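Local atomic coordinates of peptide-binding protein (PDB entry 6SQX), a protein that cleaves the peptidoglycan of potentially competing bacteria as a secreted NlpC/P60 endopeptidase, probably of the cysteine type. Residues H303-W315 against R431-G443. Sequence-based numbering, arbitrary orientation.
Sequences HQINNYIGMPYGW and RALVGQTLITPIG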
loop_
_atom_site.group_PDB
_atom_site.type_symbol
_atom_site.label_atom_id
_atom_site.label_comp_id
_atom_site.label_asym_id
_atom_site.label_seq_id
_atom_site.Cartn_x
_atom_site.Cartn_y
_atom_site.Cartn_z
ATOM N N HIS A 303 -9.552 3.869 -15.870
ATOM C CA HIS A 303 -10.626 4.237 -14.954
ATOM C C HIS A 303 -10.168 4.130 -13.508
ATOM O O HIS A 303 -10.475 4.990 -12.675
ATOM C CB HIS A 303 -11.840 3.333 -15.129
ATOM C CG HIS A 303 -12.528 3.434 -16.454
ATOM N ND1 HIS A 303 -12.868 4.637 -17.044
ATOM C CD2 HIS A 303 -12.998 2.461 -17.274
ATOM C CE1 HIS A 303 -13.499 4.391 -18.187
ATOM N NE2 HIS A 303 -13.601 3.076 -18.348
ATOM N N GLN A 304 -9.451 3.052 -13.179
ATOM C CA GLN A 304 -9.040 2.867 -11.791
ATOM C C GLN A 304 -8.003 3.899 -11.380
ATOM O O GLN A 304 -8.095 4.479 -10.287
ATOM C CB GLN A 304 -8.506 1.453 -11.608
ATOM C CG GLN A 304 -9.609 0.433 -11.759
ATOM C CD GLN A 304 -10.684 0.624 -10.712
ATOM O OE1 GLN A 304 -10.411 0.584 -9.506
ATOM N NE2 GLN A 304 -11.928 0.901 -11.174
ATOM N N ILE A 305 -7.017 4.160 -12.249
ATOM C CA ILE A 305 -6.063 5.244 -11.989
ATOM C C ILE A 305 -6.791 6.555 -11.728
ATOM O O ILE A 305 -6.525 7.259 -10.744
ATOM C CB ILE A 305 -5.061 5.363 -13.147
ATOM C CG1 ILE A 305 -4.020 4.235 -13.040
ATOM C CG2 ILE A 305 -4.386 6.732 -13.158
ATOM C CD1 ILE A 305 -3.182 4.092 -14.284
ATOM N N ASN A 306 -7.752 6.877 -12.594
ATOM C CA ASN A 306 -8.455 8.145 -12.444
ATOM C C ASN A 306 -9.189 8.226 -11.109
ATOM O O ASN A 306 -9.342 9.324 -10.553
ATOM C CB ASN A 306 -9.428 8.315 -13.615
ATOM C CG ASN A 306 -8.725 8.800 -14.886
ATOM O OD1 ASN A 306 -7.508 9.071 -14.854
ATOM N ND2 ASN A 306 -9.461 8.888 -16.016
ATOM N N ASN A 307 -9.696 7.094 -10.605
ATOM C CA ASN A 307 -10.420 7.108 -9.334
ATOM C C ASN A 307 -9.520 7.405 -8.134
ATOM O O ASN A 307 -10.032 7.801 -7.070
ATOM C CB ASN A 307 -11.119 5.777 -9.070
ATOM C CG ASN A 307 -12.320 5.553 -9.976
ATOM O OD1 ASN A 307 -12.853 6.492 -10.593
ATOM N ND2 ASN A 307 -12.765 4.323 -10.044
ATOM N N TYR A 308 -8.200 7.187 -8.262
ATOM C CA TYR A 308 -7.285 7.461 -7.152
ATOM C C TYR A 308 -6.701 8.863 -7.172
ATOM O O TYR A 308 -6.212 9.329 -6.129
ATOM C CB TYR A 308 -6.098 6.452 -7.117
ATOM C CG TYR A 308 -6.541 5.052 -6.764
ATOM C CD1 TYR A 308 -6.977 4.751 -5.464
ATOM C CD2 TYR A 308 -6.496 4.023 -7.720
ATOM C CE1 TYR A 308 -7.413 3.473 -5.141
ATOM C CE2 TYR A 308 -6.939 2.724 -7.404
ATOM C CZ TYR A 308 -7.380 2.465 -6.121
ATOM O OH TYR A 308 -7.830 1.200 -5.796
ATOM N N ILE A 309 -6.708 9.518 -8.342
ATOM C CA ILE A 309 -6.081 10.827 -8.446
ATOM C C ILE A 309 -6.747 11.779 -7.475
ATOM O O ILE A 309 -7.983 11.836 -7.383
ATOM C CB ILE A 309 -6.147 11.348 -9.884
ATOM C CG1 ILE A 309 -5.284 10.469 -10.832
ATOM C CG2 ILE A 309 -5.770 12.841 -9.929
ATOM C CD1 ILE A 309 -5.380 10.827 -12.342
ATOM N N GLY A 310 -5.935 12.519 -6.742
ATOM C CA GLY A 310 -6.406 13.431 -5.732
ATOM C C GLY A 310 -6.543 12.835 -4.336
ATOM O O GLY A 310 -6.784 13.597 -3.372
ATOM N N MET A 311 -6.384 11.499 -4.170
ATOM C CA MET A 311 -6.389 10.947 -2.821
ATOM C C MET A 311 -5.210 11.503 -2.026
ATOM O O MET A 311 -4.081 11.499 -2.534
ATOM C CB MET A 311 -6.225 9.446 -2.958
ATOM C CG MET A 311 -6.053 8.758 -1.609
ATOM S SD MET A 311 -6.058 6.934 -1.667
ATOM C CE MET A 311 -4.740 6.593 -2.856
ATOM N N PRO A 312 -5.423 12.039 -0.834
ATOM C CA PRO A 312 -4.286 12.549 -0.052
ATOM C C PRO A 312 -3.247 11.456 0.178
ATOM O O PRO A 312 -3.564 10.263 0.262
ATOM C CB PRO A 312 -4.919 12.979 1.284
ATOM C CG PRO A 312 -6.387 13.167 0.975
ATOM C CD PRO A 312 -6.712 12.185 -0.125
ATOM N N TYR A 313 -1.989 11.892 0.297
ATOM C CA TYR A 313 -0.898 10.988 0.692
ATOM C C TYR A 313 -1.057 10.627 2.163
ATOM O O TYR A 313 -1.019 11.498 3.042
ATOM C CB TYR A 313 0.432 11.712 0.487
ATOM C CG TYR A 313 1.638 10.842 0.846
ATOM C CD1 TYR A 313 2.092 10.744 2.177
ATOM C CD2 TYR A 313 2.276 10.089 -0.145
ATOM C CE1 TYR A 313 3.178 9.945 2.500
ATOM C CE2 TYR A 313 3.358 9.276 0.176
ATOM C CZ TYR A 313 3.775 9.214 1.486
ATOM O OH TYR A 313 4.882 8.397 1.832
ATOM N N GLY A 314 -1.175 9.317 2.434
ATOM C CA GLY A 314 -1.236 8.839 3.808
ATOM C C GLY A 314 -0.076 7.897 4.112
ATOM O O GLY A 314 -0.104 6.745 3.655
ATOM N N TRP A 315 0.933 8.370 4.865
ATOM C CA TRP A 315 2.029 7.482 5.273
ATOM C C TRP A 315 1.466 6.219 5.918
ATOM O O TRP A 315 0.651 6.290 6.833
ATOM C CB TRP A 315 2.940 8.211 6.277
ATOM C CG TRP A 315 3.976 7.284 6.849
ATOM C CD1 TRP A 315 3.972 6.718 8.084
ATOM C CD2 TRP A 315 5.150 6.823 6.175
ATOM N NE1 TRP A 315 5.074 5.903 8.207
ATOM C CE2 TRP A 315 5.806 5.944 7.053
ATOM C CE3 TRP A 315 5.682 7.032 4.902
ATOM C CZ2 TRP A 315 7.037 5.333 6.733
ATOM C CZ3 TRP A 315 6.878 6.432 4.573
ATOM C CH2 TRP A 315 7.542 5.566 5.474
ATOM N N ARG A 431 10.760 20.945 1.605
ATOM C CA ARG A 431 9.996 20.059 0.727
ATOM C C ARG A 431 9.182 20.894 -0.243
ATOM O O ARG A 431 8.546 21.877 0.157
ATOM C CB ARG A 431 9.015 19.126 1.487
ATOM C CG ARG A 431 9.727 18.111 2.399
ATOM C CD ARG A 431 10.443 17.015 1.576
ATOM N NE ARG A 431 11.016 15.993 2.449
ATOM C CZ ARG A 431 12.171 16.133 3.103
ATOM N NH1 ARG A 431 12.893 17.244 2.981
ATOM N NH2 ARG A 431 12.629 15.130 3.857
ATOM N N ALA A 432 9.160 20.458 -1.495
ATOM C CA ALA A 432 8.193 20.954 -2.482
ATOM C C ALA A 432 7.012 19.992 -2.371
ATOM O O ALA A 432 7.075 18.858 -2.848
ATOM C CB ALA A 432 8.787 20.952 -3.888
ATOM N N LEU A 433 5.948 20.439 -1.702
ATOM C CA LEU A 433 4.839 19.557 -1.350
ATOM C C LEU A 433 3.923 19.251 -2.530
ATOM O O LEU A 433 3.500 20.157 -3.273
ATOM C CB LEU A 433 3.956 20.193 -0.275
ATOM C CG LEU A 433 4.540 20.461 1.109
ATOM C CD1 LEU A 433 3.398 21.028 1.965
ATOM C CD2 LEU A 433 5.095 19.166 1.738
ATOM N N VAL A 434 3.566 17.978 -2.652
ATOM C CA VAL A 434 2.556 17.485 -3.579
ATOM C C VAL A 434 1.407 16.919 -2.756
ATOM O O VAL A 434 0.339 17.529 -2.652
ATOM C CB VAL A 434 3.163 16.458 -4.554
ATOM C CG1 VAL A 434 2.067 15.900 -5.500
ATOM C CG2 VAL A 434 4.286 17.147 -5.332
ATOM N N GLY A 435 1.633 15.808 -2.067
ATOM C CA GLY A 435 0.727 15.403 -1.008
ATOM C C GLY A 435 -0.550 14.729 -1.458
ATOM O O GLY A 435 -1.496 14.639 -0.653
ATOM N N GLN A 436 -0.593 14.236 -2.693
ATOM C CA GLN A 436 -1.782 13.588 -3.249
ATOM C C GLN A 436 -1.341 12.695 -4.390
ATOM O O GLN A 436 -0.297 12.944 -5.008
ATOM C CB GLN A 436 -2.853 14.579 -3.766
ATOM C CG GLN A 436 -2.322 15.587 -4.779
ATOM C CD GLN A 436 -3.406 16.459 -5.401
ATOM O OE1 GLN A 436 -4.352 15.947 -5.990
ATOM N NE2 GLN A 436 -3.257 17.775 -5.283
ATOM N N THR A 437 -2.142 11.662 -4.669
ATOM C CA THR A 437 -1.879 10.803 -5.816
ATOM C C THR A 437 -2.086 11.583 -7.110
ATOM O O THR A 437 -3.131 12.244 -7.300
ATOM C CB THR A 437 -2.804 9.567 -5.780
ATOM O OG1 THR A 437 -2.353 8.680 -4.725
ATOM C CG2 THR A 437 -2.828 8.776 -7.076
ATOM N N LEU A 438 -1.133 11.470 -8.029
ATOM C CA LEU A 438 -1.175 12.179 -9.304
ATOM C C LEU A 438 -0.486 11.375 -10.383
ATOM O O LEU A 438 0.327 10.475 -10.096
ATOM C CB LEU A 438 -0.423 13.511 -9.251
ATOM C CG LEU A 438 -0.975 14.624 -8.376
ATOM C CD1 LEU A 438 0.034 15.766 -8.432
ATOM C CD2 LEU A 438 -2.361 15.108 -8.856
ATOM N N ILE A 439 -0.772 11.719 -11.635
ATOM C CA ILE A 439 0.133 11.377 -12.740
ATOM C C ILE A 439 1.153 12.503 -12.857
ATOM O O ILE A 439 0.765 13.670 -12.921
ATOM C CB ILE A 439 -0.625 11.194 -14.063
ATOM C CG1 ILE A 439 -1.690 10.101 -13.916
ATOM C CG2 ILE A 439 0.354 10.854 -15.215
ATOM C CD1 ILE A 439 -2.716 10.138 -15.037
ATOM N N THR A 440 2.451 12.199 -12.786
ATOM C CA THR A 440 3.460 13.246 -12.790
ATOM C C THR A 440 4.586 12.897 -13.756
ATOM O O THR A 440 4.794 11.724 -14.084
ATOM C CB THR A 440 4.086 13.441 -11.397
ATOM O OG1 THR A 440 4.878 12.280 -11.084
ATOM C CG2 THR A 440 3.076 13.609 -10.321
ATOM N N PRO A 441 5.373 13.887 -14.185
ATOM C CA PRO A 441 6.694 13.571 -14.760
ATOM C C PRO A 441 7.472 12.725 -13.763
ATOM O O PRO A 441 7.279 12.828 -12.558
ATOM C CB PRO A 441 7.352 14.949 -14.919
ATOM C CG PRO A 441 6.143 15.918 -15.066
ATOM C CD PRO A 441 5.153 15.345 -14.061
ATOM N N ILE A 442 8.404 11.924 -14.279
ATOM C CA ILE A 442 9.348 11.246 -13.390
ATOM C C ILE A 442 10.070 12.273 -12.524
ATOM O O ILE A 442 10.221 12.096 -11.301
ATOM C CB ILE A 442 10.359 10.419 -14.218
ATOM C CG1 ILE A 442 9.658 9.255 -14.933
ATOM C CG2 ILE A 442 11.514 9.946 -13.360
ATOM C CD1 ILE A 442 9.227 8.123 -14.016
ATOM N N GLY A 443 10.564 13.350 -13.165
ATOM C CA GLY A 443 11.247 14.430 -12.472
ATOM C C GLY A 443 10.231 15.383 -11.859
ATOM O O GLY A 443 10.062 16.529 -12.338
HETATM O O HOH W 1 -2.285 9.024 -1.992
#
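Pro312 and Gln436 form a single non-hydrogen-bonded antiparallel pair, flanked by the backbone bonds Thr437 N to Met311 O and Tyr313 N to Gly435 O, with a third, nearly straight at 176°, from Gly310 N to Thr437 O (2.9 Å). A water 3.1 Å from Met311 O and 2.8 Å from Thr437 OG1 probably bridges the two. The type II turn Tyr308–Met311, which follows the helical turns, receives Thr437: Thr437 CB lies 3.4 Å from Tyr308 O. With OG1 anti to the carbonyl carbon (chi1 -73°), CG2 turns to Tyr308 CB and OG1 faces the Met311 methyl CE, at 3.7 Å. Gln436 reaches alongside the turn, its OE1 3.3 Å from Gly310 CA. Farther along, the Ile309 and Ile439 side chains cross with their CD1 methyls 3.9 Å apart, and Ile305 CG2 adds to this apolar patch. Leu327 of helix 326–334 packs on both Met311 and Thr437, and Tyr313 OH hydrogen-bonds the cysteinesulfonic acid at position 324, by family probably the oxidised nucleophile, just before that helix. The contact thus pairs the segment following helix 298–308 with the link between strands 429–433 and 438–441, the latter an outermost strand of the antiparallel sheet in the NlpC/P60 domain, beside strand 408–415, whose Phe414 touches Ile305 and Thr437.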